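Local coordinates for protein phosphoribosylaminoimidazole carboxylase (Bombyx mori, PDB 4JA0) that probably catalyses two steps of de novo purine biosynthesis, joining an AIR carboxylase and a SAICAR synthetase in one chain, at residues P338-P352 and S365-Y379. Residues are numbered along the deposited sequence; the frame is centred on the assembly and turned at random.
Sequences PVLSGNTSYPVINCP and SLSVPSGLGCATVIY
Asn-350 and Ala-375 lie at the middle of a short parallel pairing of strands 348-350 and 375-376, where three nearly straight backbone bonds follow one another. Ala-375 N gives to Val-348 O (3.1 Å), Asn-350 N to Ala-375 O (2.8 Å, 175° at the hydrogen), and Val-377 N to Asn-350 O (2.9 Å). Ala-375 O also meets the CA-H of Ile-349.

The side chains of Asn-350 and Thr-376 leave the same face of the sheet and cross at a slant. With CG beside its own backbone N (chi1 -66°), Asn-350 sends its amide along this face, and ND2 may make a weak bond to Thr-376 OG1 (3.4 Å), doubtful because ND2 sits too close to a neighbour. The carbonyl end, OD1, takes a weak bond from Asn-334, whose amide also satisfies Ser-365 OG. On the other face, Ile-349 lays CG2 against Val-377 CB (4.1 Å).

Beside helix 336-343, one water bridges the two segments, donating to Ser-341 O and accepting from Gly-373 N. Ser-341 swings OG away from its own N (chi1 -174°) to within 3.0 Å of Cys-374 N. Leu-372 lays its two methyls against one turn of the helix, CD1 at Pro-338 O and CD2 3.6 Å from Gly-342 CA; Val-368 and Pro-338 cross at about a right angle, CG1 touching CG.

The pairing joins the two strands of the beta-alpha-beta unit 348-350, 358-361, 375-376 in the parallel, 2-1-3-4-5 sheet of the AIR carboxylase domain. Strand 348-350 is bonded on its other edge to strand 323-329, helix 380-391 packs over Ile-349, Cys-351 and Val-377, and Thr-376 makes backbone bonds to a second subunit, beyond strand 375-376, the outermost within this chain.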
loop_
_atom_site.group_PDB
_atom_site.type_symbol
_atom_site.label_atom_id
_atom_site.label_comp_id
_atom_site.label_asym_id
_atom_site.label_seq_id
_atom_site.Cartn_x
_atom_site.Cartn_y
_atom_site.Cartn_z
ATOM N N PRO A 338 -10.185 -21.221 3.142
ATOM C CA PRO A 338 -10.652 -21.091 4.528
ATOM C C PRO A 338 -11.875 -21.900 4.842
ATOM O O PRO A 338 -11.987 -22.369 5.972
ATOM C CB PRO A 338 -10.956 -19.603 4.652
ATOM C CG PRO A 338 -9.938 -18.967 3.740
ATOM C CD PRO A 338 -9.882 -19.902 2.549
ATOM N N VAL A 339 -12.769 -22.083 3.880
ATOM C CA VAL A 339 -13.949 -22.906 4.138
ATOM C C VAL A 339 -13.565 -24.391 4.255
ATOM O O VAL A 339 -14.040 -25.074 5.160
ATOM C CB VAL A 339 -15.091 -22.621 3.112
ATOM C CG1 VAL A 339 -16.056 -23.789 2.993
ATOM C CG2 VAL A 339 -15.841 -21.364 3.533
ATOM N N LEU A 340 -12.675 -24.875 3.388
ATOM C CA LEU A 340 -12.134 -26.230 3.552
ATOM C C LEU A 340 -11.472 -26.387 4.902
ATOM O O LEU A 340 -11.733 -27.335 5.647
ATOM C CB LEU A 340 -11.099 -26.536 2.477
ATOM C CG LEU A 340 -11.673 -26.803 1.089
ATOM C CD1 LEU A 340 -10.574 -26.987 0.057
ATOM C CD2 LEU A 340 -12.556 -28.043 1.157
ATOM N N SER A 341 -10.650 -25.411 5.231
ATOM C CA SER A 341 -9.886 -25.444 6.445
ATOM C C SER A 341 -10.820 -25.556 7.651
ATOM O O SER A 341 -10.498 -26.229 8.643
ATOM C CB SER A 341 -9.016 -24.184 6.516
ATOM O OG SER A 341 -8.137 -24.226 7.624
ATOM N N GLY A 342 -12.003 -24.945 7.538
ATOM C CA GLY A 342 -12.971 -24.973 8.625
ATOM C C GLY A 342 -13.771 -26.275 8.743
ATOM O O GLY A 342 -14.382 -26.554 9.774
ATOM N N ASN A 343 -13.767 -27.073 7.683
ATOM C CA ASN A 343 -14.584 -28.274 7.658
ATOM C C ASN A 343 -13.789 -29.579 7.559
ATOM O O ASN A 343 -14.362 -30.668 7.623
ATOM C CB ASN A 343 -15.623 -28.173 6.541
ATOM C CG ASN A 343 -16.687 -27.121 6.831
ATOM O OD1 ASN A 343 -17.660 -27.379 7.528
ATOM N ND2 ASN A 343 -16.496 -25.933 6.300
ATOM N N THR A 344 -12.468 -29.483 7.433
ATOM C CA THR A 344 -11.659 -30.699 7.410
ATOM C C THR A 344 -10.505 -30.633 8.378
ATOM O O THR A 344 -10.151 -29.574 8.897
ATOM C CB THR A 344 -11.121 -31.043 5.988
ATOM O OG1 THR A 344 -10.788 -32.429 5.913
ATOM C CG2 THR A 344 -9.911 -30.231 5.653
ATOM N N SER A 345 -9.886 -31.778 8.596
ATOM C CA SER A 345 -8.832 -31.876 9.573
ATOM C C SER A 345 -7.535 -32.130 8.833
ATOM O O SER A 345 -6.446 -32.032 9.405
ATOM C CB SER A 345 -9.139 -33.035 10.514
ATOM O OG SER A 345 -8.083 -33.233 11.429
ATOM N N TYR A 346 -7.655 -32.405 7.539
ATOM C CA TYR A 346 -6.478 -32.583 6.703
ATOM C C TYR A 346 -5.899 -31.208 6.340
ATOM O O TYR A 346 -6.634 -30.216 6.222
ATOM C CB TYR A 346 -6.843 -33.400 5.445
ATOM C CG TYR A 346 -7.375 -34.764 5.803
ATOM C CD1 TYR A 346 -6.511 -35.842 6.011
ATOM C CD2 TYR A 346 -8.744 -34.969 5.968
ATOM C CE1 TYR A 346 -6.996 -37.082 6.372
ATOM C CE2 TYR A 346 -9.239 -36.202 6.319
ATOM C CZ TYR A 346 -8.360 -37.253 6.521
ATOM O OH TYR A 346 -8.863 -38.475 6.873
ATOM N N PRO A 347 -4.574 -31.145 6.185
ATOM C CA PRO A 347 -3.885 -29.903 5.829
ATOM C C PRO A 347 -4.429 -29.280 4.551
ATOM O O PRO A 347 -4.660 -29.982 3.559
ATOM C CB PRO A 347 -2.434 -30.355 5.634
ATOM C CG PRO A 347 -2.501 -31.868 5.502
ATOM C CD PRO A 347 -3.642 -32.273 6.342
ATOM N N VAL A 348 -4.636 -27.966 4.584
ATOM C CA VAL A 348 -5.135 -27.234 3.429
ATOM C C VAL A 348 -4.142 -26.144 3.074
ATOM O O VAL A 348 -3.819 -25.297 3.910
ATOM C CB VAL A 348 -6.503 -26.574 3.725
ATOM C CG1 VAL A 348 -6.879 -25.626 2.598
ATOM C CG2 VAL A 348 -7.591 -27.617 3.951
ATOM N N ILE A 349 -3.662 -26.159 1.835
ATOM C CA ILE A 349 -2.725 -25.132 1.355
ATOM C C ILE A 349 -3.373 -24.260 0.295
ATOM O O ILE A 349 -3.982 -24.780 -0.659
ATOM C CB ILE A 349 -1.428 -25.756 0.761
ATOM C CG1 ILE A 349 -0.834 -26.787 1.732
ATOM C CG2 ILE A 349 -0.397 -24.678 0.451
ATOM C CD1 ILE A 349 0.231 -27.639 1.103
ATOM N N ASN A 350 -3.249 -22.943 0.482
ATOM C CA ASN A 350 -3.740 -21.948 -0.472
ATOM C C ASN A 350 -2.711 -21.522 -1.504
ATOM O O ASN A 350 -1.683 -20.928 -1.155
ATOM C CB ASN A 350 -4.170 -20.695 0.261
ATOM C CG ASN A 350 -5.334 -20.924 1.136
ATOM O OD1 ASN A 350 -6.284 -21.595 0.740
ATOM N ND2 ASN A 350 -5.301 -20.346 2.335
ATOM N N CYS A 351 -3.028 -21.730 -2.776
ATOM C CA CYS A 351 -2.163 -21.267 -3.841
ATOM C C CYS A 351 -2.946 -20.427 -4.841
ATOM O O CYS A 351 -3.435 -20.920 -5.849
ATOM C CB CYS A 351 -1.475 -22.466 -4.526
ATOM S SG CYS A 351 -0.199 -21.995 -5.734
ATOM N N PRO A 352 -3.086 -19.138 -4.546
ATOM C CA PRO A 352 -3.794 -18.266 -5.483
ATOM C C PRO A 352 -3.040 -18.244 -6.799
ATOM O O PRO A 352 -1.817 -18.401 -6.808
ATOM C CB PRO A 352 -3.722 -16.903 -4.813
ATOM C CG PRO A 352 -3.509 -17.206 -3.364
ATOM C CD PRO A 352 -2.655 -18.422 -3.336
ATOM N N SER A 365 -6.518 -14.999 1.805
ATOM C CA SER A 365 -5.911 -16.306 2.064
ATOM C C SER A 365 -5.252 -16.319 3.425
ATOM O O SER A 365 -5.580 -17.129 4.276
ATOM C CB SER A 365 -4.863 -16.623 1.010
ATOM O OG SER A 365 -5.443 -16.738 -0.266
ATOM N N LEU A 366 -4.318 -15.400 3.630
ATOM C CA LEU A 366 -3.759 -15.141 4.952
ATOM C C LEU A 366 -4.872 -14.606 5.822
ATOM O O LEU A 366 -5.998 -14.436 5.346
ATOM C CB LEU A 366 -2.683 -14.076 4.847
ATOM C CG LEU A 366 -1.575 -14.258 3.817
ATOM C CD1 LEU A 366 -0.917 -12.906 3.534
ATOM C CD2 LEU A 366 -0.553 -15.244 4.340
ATOM N N SER A 367 -4.589 -14.356 7.091
ATOM C CA SER A 367 -5.583 -13.700 7.970
ATOM C C SER A 367 -6.928 -14.412 7.918
ATOM O O SER A 367 -7.961 -13.849 7.524
ATOM C CB SER A 367 -5.753 -12.179 7.709
ATOM O OG SER A 367 -6.290 -11.885 6.441
ATOM N N VAL A 368 -6.881 -15.674 8.302
ATOM C CA VAL A 368 -8.075 -16.470 8.438
ATOM C C VAL A 368 -8.668 -16.236 9.831
ATOM O O VAL A 368 -7.999 -15.717 10.723
ATOM C CB VAL A 368 -7.712 -17.961 8.268
ATOM C CG1 VAL A 368 -7.456 -18.282 6.804
ATOM C CG2 VAL A 368 -6.500 -18.293 9.119
ATOM N N PRO A 369 -9.949 -16.581 10.015
ATOM C CA PRO A 369 -10.524 -16.516 11.368
ATOM C C PRO A 369 -9.823 -17.458 12.343
ATOM O O PRO A 369 -9.134 -18.414 11.948
ATOM C CB PRO A 369 -11.972 -16.939 11.155
ATOM C CG PRO A 369 -12.003 -17.560 9.777
ATOM C CD PRO A 369 -10.962 -16.878 8.990
ATOM N N SER A 370 -9.949 -17.140 13.620
ATOM C CA SER A 370 -9.274 -17.913 14.649
ATOM C C SER A 370 -9.676 -19.394 14.669
ATOM O O SER A 370 -10.867 -19.737 14.686
ATOM C CB SER A 370 -9.551 -17.271 16.009
ATOM O OG SER A 370 -10.947 -17.250 16.290
ATOM N N GLY A 371 -8.687 -20.281 14.711
ATOM C CA GLY A 371 -9.006 -21.695 14.765
ATOM C C GLY A 371 -9.011 -22.373 13.406
ATOM O O GLY A 371 -9.527 -23.488 13.257
ATOM N N LEU A 372 -8.450 -21.701 12.404
ATOM C CA LEU A 372 -8.271 -22.329 11.098
ATOM C C LEU A 372 -6.784 -22.445 10.788
ATOM O O LEU A 372 -6.043 -21.491 10.981
ATOM C CB LEU A 372 -8.956 -21.533 10.006
ATOM C CG LEU A 372 -10.465 -21.391 10.095
ATOM C CD1 LEU A 372 -10.959 -21.073 8.710
ATOM C CD2 LEU A 372 -11.104 -22.645 10.634
ATOM N N GLY A 373 -6.367 -23.617 10.313
ATOM C CA GLY A 373 -4.972 -23.912 10.062
ATOM C C GLY A 373 -4.563 -23.839 8.603
ATOM O O GLY A 373 -3.554 -24.407 8.195
ATOM N N CYS A 374 -5.376 -23.181 7.801
ATOM C CA CYS A 374 -5.038 -22.920 6.420
ATOM C C CYS A 374 -3.651 -22.238 6.301
ATOM O O CYS A 374 -3.349 -21.287 7.041
ATOM C CB CYS A 374 -6.141 -22.037 5.824
ATOM S SG CYS A 374 -6.294 -22.252 4.073
ATOM N N ALA A 375 -2.779 -22.770 5.445
ATOM C CA ALA A 375 -1.450 -22.156 5.186
ATOM C C ALA A 375 -1.414 -21.611 3.757
ATOM O O ALA A 375 -2.108 -22.121 2.871
ATOM C CB ALA A 375 -0.300 -23.165 5.400
ATOM N N THR A 376 -0.576 -20.609 3.523
ATOM C CA THR A 376 -0.564 -19.911 2.245
ATOM C C THR A 376 0.822 -19.925 1.581
ATOM O O THR A 376 1.897 -19.778 2.227
ATOM C CB THR A 376 -1.092 -18.474 2.402
ATOM O OG1 THR A 376 -2.440 -18.507 2.910
ATOM C CG2 THR A 376 -1.075 -17.729 1.070
ATOM N N VAL A 377 0.770 -20.137 0.271
ATOM C CA VAL A 377 1.931 -20.263 -0.592
ATOM C C VAL A 377 1.592 -19.424 -1.835
ATOM O O VAL A 377 0.413 -19.185 -2.109
ATOM C CB VAL A 377 2.138 -21.760 -0.925
ATOM C CG1 VAL A 377 2.253 -21.992 -2.419
ATOM C CG2 VAL A 377 3.313 -22.350 -0.182
ATOM N N ILE A 378 2.587 -18.956 -2.578
ATOM C CA ILE A 378 2.314 -17.998 -3.655
ATOM C C ILE A 378 2.670 -18.466 -5.089
ATOM O O ILE A 378 2.185 -17.896 -6.083
ATOM C CB ILE A 378 2.959 -16.652 -3.296
ATOM C CG1 ILE A 378 1.893 -15.671 -2.841
ATOM C CG2 ILE A 378 3.797 -16.064 -4.431
ATOM C CD1 ILE A 378 2.505 -14.307 -2.570
ATOM N N TYR A 379 3.490 -19.512 -5.191
ATOM C CA TYR A 379 3.867 -20.084 -6.481
ATOM C C TYR A 379 3.424 -21.539 -6.595
ATOM O O TYR A 379 3.443 -22.278 -5.606
ATOM C CB TYR A 379 5.381 -19.978 -6.696
ATOM C CG TYR A 379 5.913 -18.599 -6.449
ATOM C CD1 TYR A 379 5.728 -17.591 -7.390
ATOM C CD2 TYR A 379 6.597 -18.292 -5.273
ATOM C CE1 TYR A 379 6.204 -16.308 -7.171
ATOM C CE2 TYR A 379 7.081 -17.009 -5.043
ATOM C CZ TYR A 379 6.877 -16.022 -5.997
ATOM O OH TYR A 379 7.343 -14.744 -5.792
HETATM O O HOH W 1 -8.262 -25.762 10.433
#